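Local coordinates for shikimate dehydrogenase (NADP(+)) (Thermotoga maritima, PDB 3U62), which probably catalyses the reversible NADPH-linked reduction of 3-dehydroshikimate to shikimate, a step in the biosynthesis of chorismate and the aromatic amino acids, at residues A[1-5]-A[30-35]; A[177-183]-A[200-206]. The contacts are given in a common frame with arbitrary orientation. Residues are numbered along the deposited sequence.

Contact 1: A[1-5]-A[30-35]; sequences MKFCI and HSYGME
Two parallel strands of a beta-alpha-beta unit pair here, at the edge of the mixed sheet of the substrate-binding domain. Helix 15-26 makes the crossover. Pairing runs in register from Lys2-Ser31 to Ile5-Met34. The short axes diverge by 37° and approach to 4.1 Å. The tightest CA-CA spacing, 4.1 Å, is at Cys4 and Gly33, where glycine puts no side chain beside Cys4. On the other face the Tyr32 ring (chi1 t) fills the hollow between Phe3 and Ile5. Its CD1 lies 3.7 Å from Phe3 CB, and its CE2 3.9 Å from Ile5 CG2. Tyr32 OH is hydrogen-bonded to Asn57, and helix 15-26 covers this face. Backbone bonds alternate: Ser31 N to Met1 O (3.1 Å), Phe3 N to Ser31 O (2.8 Å), Gly33 N to Phe3 O (2.8 Å), Ile5 N to Gly33 O (3.1 Å). At the N-terminal end of the pair, His30 turns its ring edge to the chain terminus, and Met1 N donates to His30 ND1 at 3.0 Å.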
loop_
_atom_site.group_PDB
_atom_site.type_symbol
_atom_site.label_atom_id
_atom_site.label_comp_id
_atom_site.label_asym_id
_atom_site.label_seq_id
_atom_site.Cartn_x
_atom_site.Cartn_y
_atom_site.Cartn_z
ATOM N N MET A 1 -16.120 -2.836 19.432
ATOM C CA MET A 1 -14.971 -3.620 18.891
ATOM C C MET A 1 -13.660 -2.841 18.974
ATOM O O MET A 1 -13.654 -1.608 18.968
ATOM C CB MET A 1 -15.239 -4.058 17.446
ATOM C CG MET A 1 -16.341 -5.111 17.312
ATOM S SD MET A 1 -16.477 -5.791 15.646
ATOM C CE MET A 1 -17.189 -4.408 14.755
ATOM N N LYS A 2 -12.554 -3.577 19.049
ATOM C CA LYS A 2 -11.221 -2.990 19.171
ATOM C C LYS A 2 -10.375 -3.292 17.939
ATOM O O LYS A 2 -10.307 -4.439 17.485
ATOM C CB LYS A 2 -10.515 -3.514 20.425
ATOM C CG LYS A 2 -11.137 -3.068 21.741
ATOM C CD LYS A 2 -10.437 -3.721 22.922
ATOM C CE LYS A 2 -11.076 -3.320 24.239
ATOM N NZ LYS A 2 -10.460 -4.031 25.394
ATOM N N PHE A 3 -9.734 -2.253 17.405
ATOM C CA PHE A 3 -8.854 -2.371 16.245
ATOM C C PHE A 3 -7.532 -1.669 16.531
ATOM O O PHE A 3 -7.433 -0.896 17.486
ATOM C CB PHE A 3 -9.519 -1.763 15.001
ATOM C CG PHE A 3 -10.875 -2.335 14.698
ATOM C CD1 PHE A 3 -12.031 -1.703 15.149
ATOM C CD2 PHE A 3 -10.999 -3.517 13.972
ATOM C CE1 PHE A 3 -13.289 -2.236 14.879
ATOM C CE2 PHE A 3 -12.252 -4.057 13.698
ATOM C CZ PHE A 3 -13.400 -3.415 14.150
ATOM N N CYS A 4 -6.517 -1.954 15.719
ATOM C CA CYS A 4 -5.252 -1.233 15.781
ATOM C C CYS A 4 -4.510 -1.377 14.463
ATOM O O CYS A 4 -4.974 -2.064 13.544
ATOM C CB CYS A 4 -4.377 -1.740 16.937
ATOM S SG CYS A 4 -3.890 -3.480 16.824
ATOM N N ILE A 5 -3.367 -0.712 14.366
ATOM C CA ILE A 5 -2.434 -0.958 13.285
ATOM C C ILE A 5 -1.150 -1.526 13.886
ATOM O O ILE A 5 -0.624 -0.999 14.870
ATOM C CB ILE A 5 -2.167 0.319 12.436
ATOM C CG1 ILE A 5 -1.188 0.033 11.289
ATOM C CG2 ILE A 5 -1.704 1.496 13.303
ATOM C CD1 ILE A 5 -1.831 0.019 9.921
ATOM N N HIS A 30 -16.462 1.803 18.836
ATOM C CA HIS A 30 -15.209 1.172 18.428
ATOM C C HIS A 30 -13.994 2.059 18.690
ATOM O O HIS A 30 -14.112 3.283 18.791
ATOM C CB HIS A 30 -15.262 0.763 16.952
ATOM C CG HIS A 30 -16.526 0.057 16.571
ATOM N ND1 HIS A 30 -16.992 -1.049 17.247
ATOM C CD2 HIS A 30 -17.427 0.306 15.591
ATOM C CE1 HIS A 30 -18.124 -1.454 16.699
ATOM N NE2 HIS A 30 -18.411 -0.647 15.693
ATOM N N SER A 31 -12.832 1.421 18.799
ATOM C CA SER A 31 -11.573 2.112 19.048
ATOM C C SER A 31 -10.483 1.601 18.109
ATOM O O SER A 31 -10.535 0.456 17.650
ATOM C CB SER A 31 -11.146 1.922 20.504
ATOM O OG SER A 31 -10.999 0.547 20.823
ATOM N N TYR A 32 -9.502 2.455 17.833
ATOM C CA TYR A 32 -8.383 2.107 16.963
ATOM C C TYR A 32 -7.071 2.541 17.612
ATOM O O TYR A 32 -6.874 3.724 17.904
ATOM C CB TYR A 32 -8.555 2.768 15.593
ATOM C CG TYR A 32 -7.698 2.197 14.478
ATOM C CD1 TYR A 32 -8.262 1.409 13.473
ATOM C CD2 TYR A 32 -6.330 2.462 14.416
ATOM C CE1 TYR A 32 -7.481 0.893 12.439
ATOM C CE2 TYR A 32 -5.542 1.949 13.392
ATOM C CZ TYR A 32 -6.123 1.168 12.405
ATOM O OH TYR A 32 -5.343 0.663 11.392
ATOM N N GLY A 33 -6.181 1.576 17.830
ATOM C CA GLY A 33 -4.897 1.834 18.476
ATOM C C GLY A 33 -3.694 1.583 17.588
ATOM O O GLY A 33 -3.790 1.648 16.359
ATOM N N MET A 34 -2.560 1.301 18.222
ATOM C CA MET A 34 -1.300 1.065 17.518
ATOM C C MET A 34 -0.382 0.163 18.331
ATOM O O MET A 34 -0.293 0.288 19.555
ATOM C CB MET A 34 -0.591 2.388 17.199
ATOM C CG MET A 34 -0.317 3.282 18.409
ATOM S SD MET A 34 0.874 4.592 18.080
ATOM C CE MET A 34 0.030 5.511 16.790
ATOM N N GLU A 35 0.294 -0.750 17.640
ATOM C CA GLU A 35 1.217 -1.680 18.277
ATOM C C GLU A 35 2.490 -1.764 17.442
ATOM O O GLU A 35 2.519 -2.429 16.398
ATOM C CB GLU A 35 0.573 -3.068 18.424
ATOM C CG GLU A 35 -0.766 -3.091 19.178
ATOM C CD GLU A 35 -0.621 -3.201 20.693
ATOM O OE1 GLU A 35 0.516 -3.144 21.207
ATOM O OE2 GLU A 35 -1.658 -3.350 21.378
HETATM O O HOH W 1 -13.443 -0.184 21.966
HETATM O O HOH W 2 -8.555 -0.382 19.992
#

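Contact 2: A[177-183]-A[200-206]; sequences GMKGEEL and IYFDTPL
This loop-to-loop contact sits at the C-terminal ends of the strands of the parallel sheet in the NADP-binding domain. It joins the loop after strand 169-172 to the one leading from strand 195-198 into helix 205-213. No direct hydrogen bond crosses it. Residues 177-180 form a type I turn, with Gly180 N bonded to Gly177 O at 3.2 Å. Glu181 OE1 accepts from two turn amides, Gly177 N (3.0 Å) and Lys179 N (2.9 Å). Gly177 (phi 122°, psi -21°) faces Thr204, CA-CA 5.1 Å. A CB there would press on Thr204 CG2 and Ile200 CD1. Such loops after successive strands of a Rossmann-type sheet border the cofactor site. Consistent with this, Ile200 follows Val199, a predicted NADP(+) residue. Tyr201, predicted to bind shikimate, takes no part. Met178 CG packs on Ile200 CD1 (3.8 Å), and Met178 CE meets Phe202 CZ (4.1 Å). The Phe202 ring turns its edge to Met178 O, with CE1 3.4 Å away. Thr204 is the N-cap residue; its OG1 is hydrogen-bonded to Asp198 and weakly to Val207 N. Pro205 CG lies 3.4 Å from both Gly180 O and Glu181 O. One water donates to Glu181 O (2.9 Å) and accepts from Leu206 N (3.0 Å).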
loop_
_atom_site.group_PDB
_atom_site.type_symbol
_atom_site.label_atom_id
_atom_site.label_comp_id
_atom_site.label_asym_id
_atom_site.label_seq_id
_atom_site.Cartn_x
_atom_site.Cartn_y
_atom_site.Cartn_z
ATOM N N GLY A 177 11.789 7.705 0.040
ATOM C CA GLY A 177 11.055 8.958 -0.125
ATOM C C GLY A 177 10.404 9.431 1.162
ATOM O O GLY A 177 10.094 10.617 1.304
ATOM N N MET A 178 10.197 8.505 2.098
ATOM C CA MET A 178 9.575 8.818 3.386
ATOM C C MET A 178 10.415 9.788 4.213
ATOM O O MET A 178 9.874 10.644 4.915
ATOM C CB MET A 178 9.304 7.544 4.189
ATOM C CG MET A 178 8.182 6.686 3.624
ATOM S SD MET A 178 7.489 5.536 4.827
ATOM C CE MET A 178 6.551 6.652 5.869
ATOM N N LYS A 179 11.736 9.647 4.121
ATOM C CA LYS A 179 12.662 10.528 4.827
ATOM C C LYS A 179 13.364 11.486 3.857
ATOM O O LYS A 179 14.445 12.007 4.147
ATOM C CB LYS A 179 13.672 9.706 5.636
ATOM C CG LYS A 179 13.034 8.868 6.743
ATOM C CD LYS A 179 14.051 7.999 7.460
ATOM C CE LYS A 179 13.394 7.191 8.569
ATOM N NZ LYS A 179 14.371 6.320 9.279
ATOM N N GLY A 180 12.734 11.708 2.704
ATOM C CA GLY A 180 13.237 12.640 1.696
ATOM C C GLY A 180 14.274 12.075 0.740
ATOM O O GLY A 180 14.965 12.836 0.057
ATOM N N GLU A 181 14.386 10.748 0.686
ATOM C CA GLU A 181 15.352 10.087 -0.198
ATOM C C GLU A 181 14.894 10.113 -1.653
ATOM O O GLU A 181 13.694 10.155 -1.940
ATOM C CB GLU A 181 15.615 8.633 0.231
ATOM C CG GLU A 181 15.939 8.429 1.709
ATOM C CD GLU A 181 14.719 8.030 2.525
ATOM O OE1 GLU A 181 13.603 8.504 2.225
ATOM O OE2 GLU A 181 14.882 7.240 3.481
ATOM N N GLU A 182 15.866 10.082 -2.563
ATOM C CA GLU A 182 15.601 10.072 -3.998
ATOM C C GLU A 182 15.884 8.704 -4.603
ATOM O O GLU A 182 16.811 8.009 -4.180
ATOM C CB GLU A 182 16.462 11.116 -4.710
ATOM C CG GLU A 182 16.162 12.555 -4.334
ATOM C CD GLU A 182 17.053 13.546 -5.057
ATOM O OE1 GLU A 182 17.236 13.410 -6.288
ATOM O OE2 GLU A 182 17.569 14.470 -4.395
ATOM N N LEU A 183 15.080 8.325 -5.593
ATOM C CA LEU A 183 15.333 7.120 -6.376
ATOM C C LEU A 183 16.307 7.436 -7.512
ATOM O O LEU A 183 16.304 8.554 -8.037
ATOM C CB LEU A 183 14.022 6.554 -6.933
ATOM C CG LEU A 183 13.094 5.824 -5.952
ATOM C CD1 LEU A 183 11.688 5.720 -6.525
ATOM C CD2 LEU A 183 13.634 4.440 -5.595
ATOM N N ILE A 200 3.578 6.261 -0.964
ATOM C CA ILE A 200 3.829 7.128 0.182
ATOM C C ILE A 200 2.793 8.247 0.218
ATOM O O ILE A 200 2.514 8.900 -0.793
ATOM C CB ILE A 200 5.278 7.674 0.204
ATOM C CG1 ILE A 200 6.269 6.507 0.292
ATOM C CG2 ILE A 200 5.485 8.632 1.382
ATOM C CD1 ILE A 200 7.695 6.854 -0.097
ATOM N N TYR A 201 2.230 8.434 1.406
ATOM C CA TYR A 201 1.074 9.283 1.641
ATOM C C TYR A 201 1.318 10.768 1.334
ATOM O O TYR A 201 0.426 11.460 0.839
ATOM C CB TYR A 201 0.617 9.082 3.092
ATOM C CG TYR A 201 -0.521 9.965 3.517
ATOM C CD1 TYR A 201 -0.277 11.195 4.130
ATOM C CD2 TYR A 201 -1.844 9.583 3.303
ATOM C CE1 TYR A 201 -1.317 12.022 4.517
ATOM C CE2 TYR A 201 -2.897 10.408 3.687
ATOM C CZ TYR A 201 -2.623 11.624 4.296
ATOM O OH TYR A 201 -3.647 12.454 4.689
ATOM N N PHE A 202 2.529 11.238 1.626
ATOM C CA PHE A 202 2.887 12.656 1.507
ATOM C C PHE A 202 3.854 12.901 0.345
ATOM O O PHE A 202 4.366 11.950 -0.251
ATOM C CB PHE A 202 3.489 13.164 2.828
ATOM C CG PHE A 202 4.507 12.231 3.443
ATOM C CD1 PHE A 202 5.841 12.267 3.041
ATOM C CD2 PHE A 202 4.136 11.326 4.437
ATOM C CE1 PHE A 202 6.785 11.410 3.608
ATOM C CE2 PHE A 202 5.072 10.465 5.011
ATOM C CZ PHE A 202 6.399 10.509 4.596
ATOM N N ASP A 203 4.090 14.177 0.030
ATOM C CA ASP A 203 5.007 14.565 -1.043
ATOM C C ASP A 203 6.390 13.958 -0.856
ATOM O O ASP A 203 6.999 14.072 0.214
ATOM C CB ASP A 203 5.131 16.089 -1.140
ATOM C CG ASP A 203 3.973 16.737 -1.881
ATOM O OD1 ASP A 203 3.049 16.027 -2.335
ATOM O OD2 ASP A 203 3.988 17.980 -2.010
ATOM N N THR A 204 6.863 13.296 -1.904
ATOM C CA THR A 204 8.208 12.745 -1.948
ATOM C C THR A 204 8.984 13.473 -3.038
ATOM O O THR A 204 8.375 14.119 -3.897
ATOM C CB THR A 204 8.185 11.238 -2.276
ATOM O OG1 THR A 204 7.507 11.027 -3.523
ATOM C CG2 THR A 204 7.473 10.459 -1.183
ATOM N N PRO A 205 10.330 13.385 -3.012
ATOM C CA PRO A 205 11.116 13.948 -4.108
ATOM C C PRO A 205 10.654 13.471 -5.492
ATOM O O PRO A 205 10.657 14.261 -6.438
ATOM C CB PRO A 205 12.530 13.453 -3.807
ATOM C CG PRO A 205 12.568 13.364 -2.324
ATOM C CD PRO A 205 11.194 12.887 -1.924
ATOM N N LEU A 206 10.259 12.200 -5.598
ATOM C CA LEU A 206 9.743 11.642 -6.851
ATOM C C LEU A 206 8.497 12.384 -7.344
ATOM O O LEU A 206 8.414 12.759 -8.516
ATOM C CB LEU A 206 9.447 10.143 -6.701
ATOM C CG LEU A 206 8.796 9.408 -7.882
ATOM C CD1 LEU A 206 9.724 9.344 -9.093
ATOM C CD2 LEU A 206 8.361 8.012 -7.467
HETATM O O HOH W 3 11.472 10.048 -3.849
#

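In the fold
The two contacts lie in different domains, with centres 27 Å apart and nearest atoms about 11 Å apart. They do not touch. Contact 1 closes before contact 2 opens along the chain. Contact 1 belongs to the mixed sheet of the substrate-binding domain, where strand 31-36 is an outermost strand. Contact 2 lies beside the six-stranded parallel sheet of the NADP-binding domain, past strands 169-172 and 195-198. Both come close to the predicted shikimate site. Tyr32 and Ile5 approach Ser15 and Thr59, while Tyr201, in segment 200-206, touches Ile14, and both are predicted shikimate residues. This fits a site between two domains, as in the shikimate dehydrogenase family.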